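Local coordinates for protein GH3 beta-N-acetylglucosaminidase (Paenibacillaceae, PDB 6K5J) that hydrolyses beta-linked N-acetylglucosamine residues as a family 3 glycoside hydrolase, probably releasing them from the ends of chitin-derived oligosaccharides, at residues Arg35-Phe49 against Ile69-Asp83. Residues are numbered along the deposited sequence; the frame is centred on the assembly and turned at random.
With NAG (2-acetamido-2-deoxy-beta-D-glucopyranose), chain B.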
loop_
_atom_site.group_PDB
_atom_site.type_symbol
_atom_site.label_atom_id
_atom_site.label_comp_id
_atom_site.label_asym_id
_atom_site.label_seq_id
_atom_site.Cartn_x
_atom_site.Cartn_y
_atom_site.Cartn_z
ATOM N N ARG A 35 5.327 -21.470 -15.017
ATOM C CA ARG A 35 6.247 -21.975 -16.030
ATOM C C ARG A 35 5.729 -21.710 -17.443
ATOM O O ARG A 35 6.494 -21.311 -18.331
ATOM C CB ARG A 35 6.471 -23.467 -15.788
ATOM C CG ARG A 35 7.613 -24.083 -16.551
ATOM C CD ARG A 35 7.841 -25.525 -16.090
ATOM N NE ARG A 35 8.088 -25.600 -14.651
ATOM C CZ ARG A 35 9.293 -25.492 -14.098
ATOM N NH1 ARG A 35 10.362 -25.305 -14.868
ATOM N NH2 ARG A 35 9.432 -25.567 -12.778
ATOM N N LYS A 36 4.428 -21.913 -17.664
ATOM C CA LYS A 36 3.839 -21.695 -18.985
ATOM C C LYS A 36 3.740 -20.205 -19.314
ATOM O O LYS A 36 3.964 -19.796 -20.462
ATOM C CB LYS A 36 2.463 -22.369 -19.050
ATOM C CG LYS A 36 2.576 -23.902 -19.213
ATOM C CD LYS A 36 1.252 -24.620 -19.530
ATOM C CE LYS A 36 1.319 -25.352 -20.863
ATOM N NZ LYS A 36 1.573 -26.812 -20.780
ATOM N N LEU A 37 3.402 -19.379 -18.320
ATOM C CA LEU A 37 3.392 -17.934 -18.533
ATOM C C LEU A 37 4.759 -17.442 -18.992
ATOM O O LEU A 37 4.858 -16.601 -19.894
ATOM C CB LEU A 37 2.975 -17.213 -17.249
ATOM C CG LEU A 37 1.503 -17.293 -16.814
ATOM C CD1 LEU A 37 1.341 -16.792 -15.387
ATOM C CD2 LEU A 37 0.630 -16.514 -17.760
ATOM N N ILE A 38 5.824 -17.961 -18.385
ATOM C CA ILE A 38 7.165 -17.501 -18.718
ATOM C C ILE A 38 7.630 -18.098 -20.039
ATOM O O ILE A 38 8.084 -17.374 -20.930
ATOM C CB ILE A 38 8.144 -17.829 -17.578
ATOM C CG1 ILE A 38 7.806 -17.021 -16.323
ATOM C CG2 ILE A 38 9.581 -17.564 -18.031
ATOM C CD1 ILE A 38 8.517 -17.540 -15.069
ATOM N N THR A 39 7.526 -19.426 -20.188
ATOM C CA THR A 39 8.142 -20.091 -21.339
ATOM C C THR A 39 7.248 -20.083 -22.571
ATOM O O THR A 39 7.756 -20.015 -23.694
ATOM C CB THR A 39 8.517 -21.532 -20.991
ATOM O OG1 THR A 39 7.329 -22.307 -20.797
ATOM C CG2 THR A 39 9.372 -21.575 -19.727
ATOM N N GLU A 40 5.933 -20.148 -22.404
ATOM C CA GLU A 40 5.044 -20.192 -23.556
ATOM C C GLU A 40 4.408 -18.851 -23.871
ATOM O O GLU A 40 4.252 -18.512 -25.042
ATOM C CB GLU A 40 3.957 -21.245 -23.339
ATOM C CG GLU A 40 4.570 -22.621 -23.108
ATOM C CD GLU A 40 3.538 -23.708 -22.915
ATOM O OE1 GLU A 40 2.346 -23.462 -23.208
ATOM O OE2 GLU A 40 3.924 -24.814 -22.472
ATOM N N ASP A 41 4.050 -18.067 -22.860
ATOM C CA ASP A 41 3.453 -16.768 -23.117
ATOM C C ASP A 41 4.455 -15.625 -23.027
ATOM O O ASP A 41 4.099 -14.491 -23.347
ATOM C CB ASP A 41 2.291 -16.531 -22.154
ATOM C CG ASP A 41 1.215 -17.608 -22.277
ATOM O OD1 ASP A 41 0.797 -17.894 -23.418
ATOM O OD2 ASP A 41 0.798 -18.165 -21.240
ATOM N N HIS A 42 5.688 -15.899 -22.608
ATOM C CA HIS A 42 6.771 -14.915 -22.643
ATOM C C HIS A 42 6.455 -13.686 -21.790
ATOM O O HIS A 42 6.805 -12.558 -22.152
ATOM C CB HIS A 42 7.095 -14.493 -24.086
ATOM C CG HIS A 42 7.225 -15.637 -25.047
ATOM N ND1 HIS A 42 8.311 -16.488 -25.051
ATOM C CD2 HIS A 42 6.410 -16.065 -26.043
ATOM C CE1 HIS A 42 8.158 -17.391 -26.006
ATOM N NE2 HIS A 42 7.016 -17.155 -26.625
ATOM N N VAL A 43 5.790 -13.891 -20.645
ATOM C CA VAL A 43 5.396 -12.744 -19.831
ATOM C C VAL A 43 6.627 -11.943 -19.412
ATOM O O VAL A 43 7.726 -12.479 -19.224
ATOM C CB VAL A 43 4.584 -13.132 -18.582
ATOM C CG1 VAL A 43 3.204 -13.670 -18.974
ATOM C CG2 VAL A 43 5.378 -14.118 -17.697
ATOM N N GLY A 44 6.431 -10.641 -19.252
ATOM C CA GLY A 44 7.526 -9.750 -18.915
ATOM C C GLY A 44 7.742 -9.614 -17.425
ATOM O O GLY A 44 8.830 -9.229 -16.982
ATOM N N GLY A 45 6.722 -9.938 -16.635
ATOM C CA GLY A 45 6.789 -9.683 -15.207
ATOM C C GLY A 45 5.931 -10.635 -14.400
ATOM O O GLY A 45 4.980 -11.240 -14.906
ATOM N N ILE A 46 6.286 -10.737 -13.118
ATOM C CA ILE A 46 5.571 -11.509 -12.108
ATOM C C ILE A 46 5.268 -10.575 -10.947
ATOM O O ILE A 46 6.124 -9.777 -10.558
ATOM C CB ILE A 46 6.410 -12.708 -11.612
ATOM C CG1 ILE A 46 6.721 -13.675 -12.753
ATOM C CG2 ILE A 46 5.717 -13.425 -10.428
ATOM C CD1 ILE A 46 5.495 -14.465 -13.234
ATOM N N ILE A 47 4.059 -10.658 -10.394
ATOM C CA ILE A 47 3.723 -9.962 -9.154
ATOM C C ILE A 47 3.468 -11.000 -8.064
ATOM O O ILE A 47 2.747 -11.983 -8.286
ATOM C CB ILE A 47 2.512 -9.019 -9.321
ATOM C CG1 ILE A 47 2.149 -8.392 -7.961
ATOM C CG2 ILE A 47 1.318 -9.750 -9.954
ATOM C CD1 ILE A 47 1.221 -7.193 -8.040
ATOM N N TYR A 48 4.060 -10.779 -6.890
ATOM C CA TYR A 48 3.883 -11.635 -5.722
ATOM C C TYR A 48 2.729 -11.139 -4.848
ATOM O O TYR A 48 2.528 -9.930 -4.683
ATOM C CB TYR A 48 5.147 -11.653 -4.859
ATOM C CG TYR A 48 6.347 -12.415 -5.391
ATOM C CD1 TYR A 48 6.201 -13.490 -6.267
ATOM C CD2 TYR A 48 7.634 -12.074 -4.974
ATOM C CE1 TYR A 48 7.316 -14.203 -6.722
ATOM C CE2 TYR A 48 8.746 -12.775 -5.422
ATOM C CZ TYR A 48 8.579 -13.833 -6.301
ATOM O OH TYR A 48 9.681 -14.530 -6.738
ATOM N N PHE A 49 2.014 -12.090 -4.242
ATOM C CA PHE A 49 1.078 -11.831 -3.149
ATOM C C PHE A 49 1.451 -12.700 -1.948
ATOM O O PHE A 49 2.422 -13.449 -1.991
ATOM C CB PHE A 49 -0.367 -12.045 -3.619
ATOM C CG PHE A 49 -0.812 -10.988 -4.592
ATOM C CD1 PHE A 49 -0.519 -11.113 -5.945
ATOM C CD2 PHE A 49 -1.430 -9.830 -4.144
ATOM C CE1 PHE A 49 -0.881 -10.120 -6.848
ATOM C CE2 PHE A 49 -1.796 -8.825 -5.037
ATOM C CZ PHE A 49 -1.522 -8.975 -6.393
ATOM N N ILE A 69 14.021 -20.091 -14.925
ATOM C CA ILE A 69 13.073 -20.591 -15.917
ATOM C C ILE A 69 13.078 -19.698 -17.146
ATOM O O ILE A 69 13.050 -20.182 -18.287
ATOM C CB ILE A 69 11.665 -20.699 -15.297
ATOM C CG1 ILE A 69 11.617 -21.860 -14.296
ATOM C CG2 ILE A 69 10.589 -20.855 -16.374
ATOM C CD1 ILE A 69 10.389 -21.845 -13.365
ATOM N N ALA A 70 13.120 -18.381 -16.938
ATOM C CA ALA A 70 13.173 -17.474 -18.076
ATOM C C ALA A 70 14.507 -17.592 -18.804
ATOM O O ALA A 70 14.544 -17.619 -20.038
ATOM C CB ALA A 70 12.934 -16.034 -17.626
ATOM N N ALA A 71 15.610 -17.670 -18.057
ATOM C CA ALA A 71 16.924 -17.702 -18.695
ATOM C C ALA A 71 17.091 -18.965 -19.523
ATOM O O ALA A 71 17.537 -18.915 -20.675
ATOM C CB ALA A 71 18.031 -17.597 -17.646
ATOM N N GLU A 72 16.705 -20.111 -18.956
ATOM C CA GLU A 72 16.902 -21.390 -19.623
ATOM C C GLU A 72 15.977 -21.585 -20.816
ATOM O O GLU A 72 16.241 -22.464 -21.641
ATOM C CB GLU A 72 16.720 -22.524 -18.617
ATOM C CG GLU A 72 17.857 -22.588 -17.606
ATOM C CD GLU A 72 17.690 -23.690 -16.586
ATOM O OE1 GLU A 72 16.631 -24.359 -16.580
ATOM O OE2 GLU A 72 18.625 -23.880 -15.786
ATOM N N SER A 73 14.910 -20.794 -20.929
ATOM C CA SER A 73 14.017 -20.823 -22.082
ATOM C C SER A 73 14.253 -19.655 -23.033
ATOM O O SER A 73 13.410 -19.394 -23.900
ATOM C CB SER A 73 12.554 -20.847 -21.620
ATOM O OG SER A 73 12.231 -19.684 -20.863
ATOM N N ASP A 74 15.380 -18.953 -22.878
ATOM C CA ASP A 74 15.786 -17.847 -23.748
ATOM C C ASP A 74 14.747 -16.734 -23.776
ATOM O O ASP A 74 14.458 -16.151 -24.824
ATOM C CB ASP A 74 16.108 -18.347 -25.157
ATOM C CG ASP A 74 17.333 -19.238 -25.172
ATOM O OD1 ASP A 74 18.368 -18.830 -24.591
ATOM O OD2 ASP A 74 17.254 -20.356 -25.724
ATOM N N ASN A 75 14.190 -16.426 -22.613
ATOM C CA ASN A 75 13.287 -15.299 -22.468
ATOM C C ASN A 75 13.970 -14.150 -21.733
ATOM O O ASN A 75 14.958 -14.331 -21.020
ATOM C CB ASN A 75 12.009 -15.726 -21.739
ATOM C CG ASN A 75 11.041 -16.437 -22.660
ATOM O OD1 ASN A 75 10.444 -15.817 -23.538
ATOM N ND2 ASN A 75 10.890 -17.744 -22.473
ATOM N N VAL A 76 13.429 -12.952 -21.930
ATOM C CA VAL A 76 13.977 -11.750 -21.296
ATOM C C VAL A 76 13.895 -11.902 -19.780
ATOM O O VAL A 76 12.917 -12.488 -19.273
ATOM C CB VAL A 76 13.202 -10.508 -21.782
ATOM C CG1 VAL A 76 13.658 -9.252 -21.092
ATOM C CG2 VAL A 76 13.349 -10.363 -23.297
ATOM N N PRO A 77 14.891 -11.447 -19.007
ATOM C CA PRO A 77 14.769 -11.496 -17.541
ATOM C C PRO A 77 13.517 -10.774 -17.063
ATOM O O PRO A 77 13.018 -9.856 -17.715
ATOM C CB PRO A 77 16.037 -10.787 -17.048
ATOM C CG PRO A 77 17.018 -10.952 -18.164
ATOM C CD PRO A 77 16.204 -10.930 -19.436
ATOM N N LEU A 78 13.011 -11.204 -15.906
ATOM C CA LEU A 78 11.700 -10.774 -15.429
ATOM C C LEU A 78 11.777 -9.580 -14.486
ATOM O O LEU A 78 12.668 -9.493 -13.636
ATOM C CB LEU A 78 11.010 -11.918 -14.688
ATOM C CG LEU A 78 10.686 -13.184 -15.475
ATOM C CD1 LEU A 78 10.397 -14.309 -14.498
ATOM C CD2 LEU A 78 9.485 -12.923 -16.372
ATOM N N LEU A 79 10.804 -8.681 -14.614
ATOM C CA LEU A 79 10.436 -7.842 -13.482
ATOM C C LEU A 79 9.659 -8.680 -12.469
ATOM O O LEU A 79 8.793 -9.479 -12.831
ATOM C CB LEU A 79 9.596 -6.644 -13.945
ATOM C CG LEU A 79 10.357 -5.576 -14.742
ATOM C CD1 LEU A 79 9.380 -4.649 -15.477
ATOM C CD2 LEU A 79 11.284 -4.785 -13.814
ATOM N N ILE A 80 9.973 -8.500 -11.188
ATOM C CA ILE A 80 9.298 -9.203 -10.106
ATOM C C ILE A 80 8.867 -8.140 -9.103
ATOM O O ILE A 80 9.715 -7.480 -8.485
ATOM C CB ILE A 80 10.195 -10.270 -9.463
ATOM C CG1 ILE A 80 10.532 -11.357 -10.499
ATOM C CG2 ILE A 80 9.518 -10.905 -8.250
ATOM C CD1 ILE A 80 11.393 -12.504 -9.974
ATOM N N SER A 81 7.558 -7.952 -8.963
ATOM C CA SER A 81 6.996 -6.855 -8.188
ATOM C C SER A 81 6.156 -7.382 -7.025
ATOM O O SER A 81 6.003 -8.594 -6.840
ATOM C CB SER A 81 6.158 -5.933 -9.071
ATOM O OG SER A 81 5.974 -4.671 -8.414
ATOM N N ILE A 82 5.588 -6.449 -6.273
ATOM C CA ILE A 82 4.931 -6.730 -4.999
ATOM C C ILE A 82 4.271 -5.440 -4.536
ATOM O O ILE A 82 4.663 -4.351 -4.965
ATOM C CB ILE A 82 5.989 -7.245 -3.970
ATOM C CG1 ILE A 82 5.329 -7.786 -2.696
ATOM C CG2 ILE A 82 7.004 -6.132 -3.613
ATOM C CD1 ILE A 82 6.312 -8.477 -1.760
ATOM N N ASP A 83 3.245 -5.548 -3.682
ATOM C CA ASP A 83 2.661 -4.368 -3.022
ATOM C C ASP A 83 3.208 -4.250 -1.599
ATOM O O ASP A 83 2.517 -4.509 -0.618
ATOM C CB ASP A 83 1.138 -4.455 -2.977
ATOM C CG ASP A 83 0.517 -4.502 -4.335
ATOM O OD1 ASP A 83 0.842 -3.619 -5.162
ATOM O OD2 ASP A 83 -0.303 -5.419 -4.562
HETATM C C1 NAG B . -4.963 -2.797 -6.867
HETATM C C2 NAG B . -4.463 -1.620 -5.990
HETATM C C3 NAG B . -2.988 -1.292 -6.282
HETATM C C4 NAG B . -2.127 -2.548 -6.282
HETATM C C5 NAG B . -2.718 -3.556 -7.252
HETATM C C6 NAG B . -1.944 -4.853 -7.336
HETATM C C7 NAG B . -5.827 0.301 -5.249
HETATM C C8 NAG B . -6.634 1.487 -5.702
HETATM N N2 NAG B . -5.294 -0.446 -6.222
HETATM O O1 NAG B . -6.179 -3.228 -6.355
HETATM O O3 NAG B . -2.492 -0.376 -5.309
HETATM O O4 NAG B . -0.795 -2.233 -6.669
HETATM O O5 NAG B . -4.035 -3.887 -6.803
HETATM O O6 NAG B . -2.078 -5.617 -6.144
HETATM O O7 NAG B . -5.650 0.047 -4.060
HETATM O O HOH W 1 10.110 -19.955 -24.645
HETATM O O HOH W 2 10.459 -11.110 -19.392
HETATM O O HOH W 3 1.297 -7.709 -3.869
#
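His-42 and Asn-75 meet where two helices have just ended: ND1 of His-42 gives an in-plane hydrogen bond to a lone pair of Asn-75 OD1 (2.7 Å), with ring and amide planes 49° apart. Asn-75 ND2 donates to Ser-73 OG and to a water held by Thr-39 O. With an alanine here instead of Asn-75, His-42 ND1 would probably lose its acceptor and the ring would be freer to turn. Apolar packing continues beside this polar cluster. Ile-38 keeps CG1 beside the backbone N (chi1 -67°), which leaves CG2 anti to that N and against Ala-70 CB (3.7 Å), while its CD1 meets Leu-78 CD1 (3.8 Å). Farther along, Ile-80 CG2 lies over one face of the Tyr-48 ring, a CH-pi contact 3.9 Å from the centroid; the Tyr-48 hydroxyl is hydrogen-bonded to Ser-63 OG. Strands 45-47 and 79-81 run parallel, joined by backbone hydrogen bonds such as Ile-46 N to Leu-79 O (2.8 Å) and Ser-81 N to Ile-46 O (2.8 Å). Beyond them, Asp-83 OD1 accepts from O4 of the bound N-acetylglucosamine (2.6 Å), and OD2 is salt-bridged to Arg-91. Helix 56-72 links the two strands in a beta-alpha-beta unit of the TIM-barrel-like domain, and strand 21-23 flanks 45-47 on its other side.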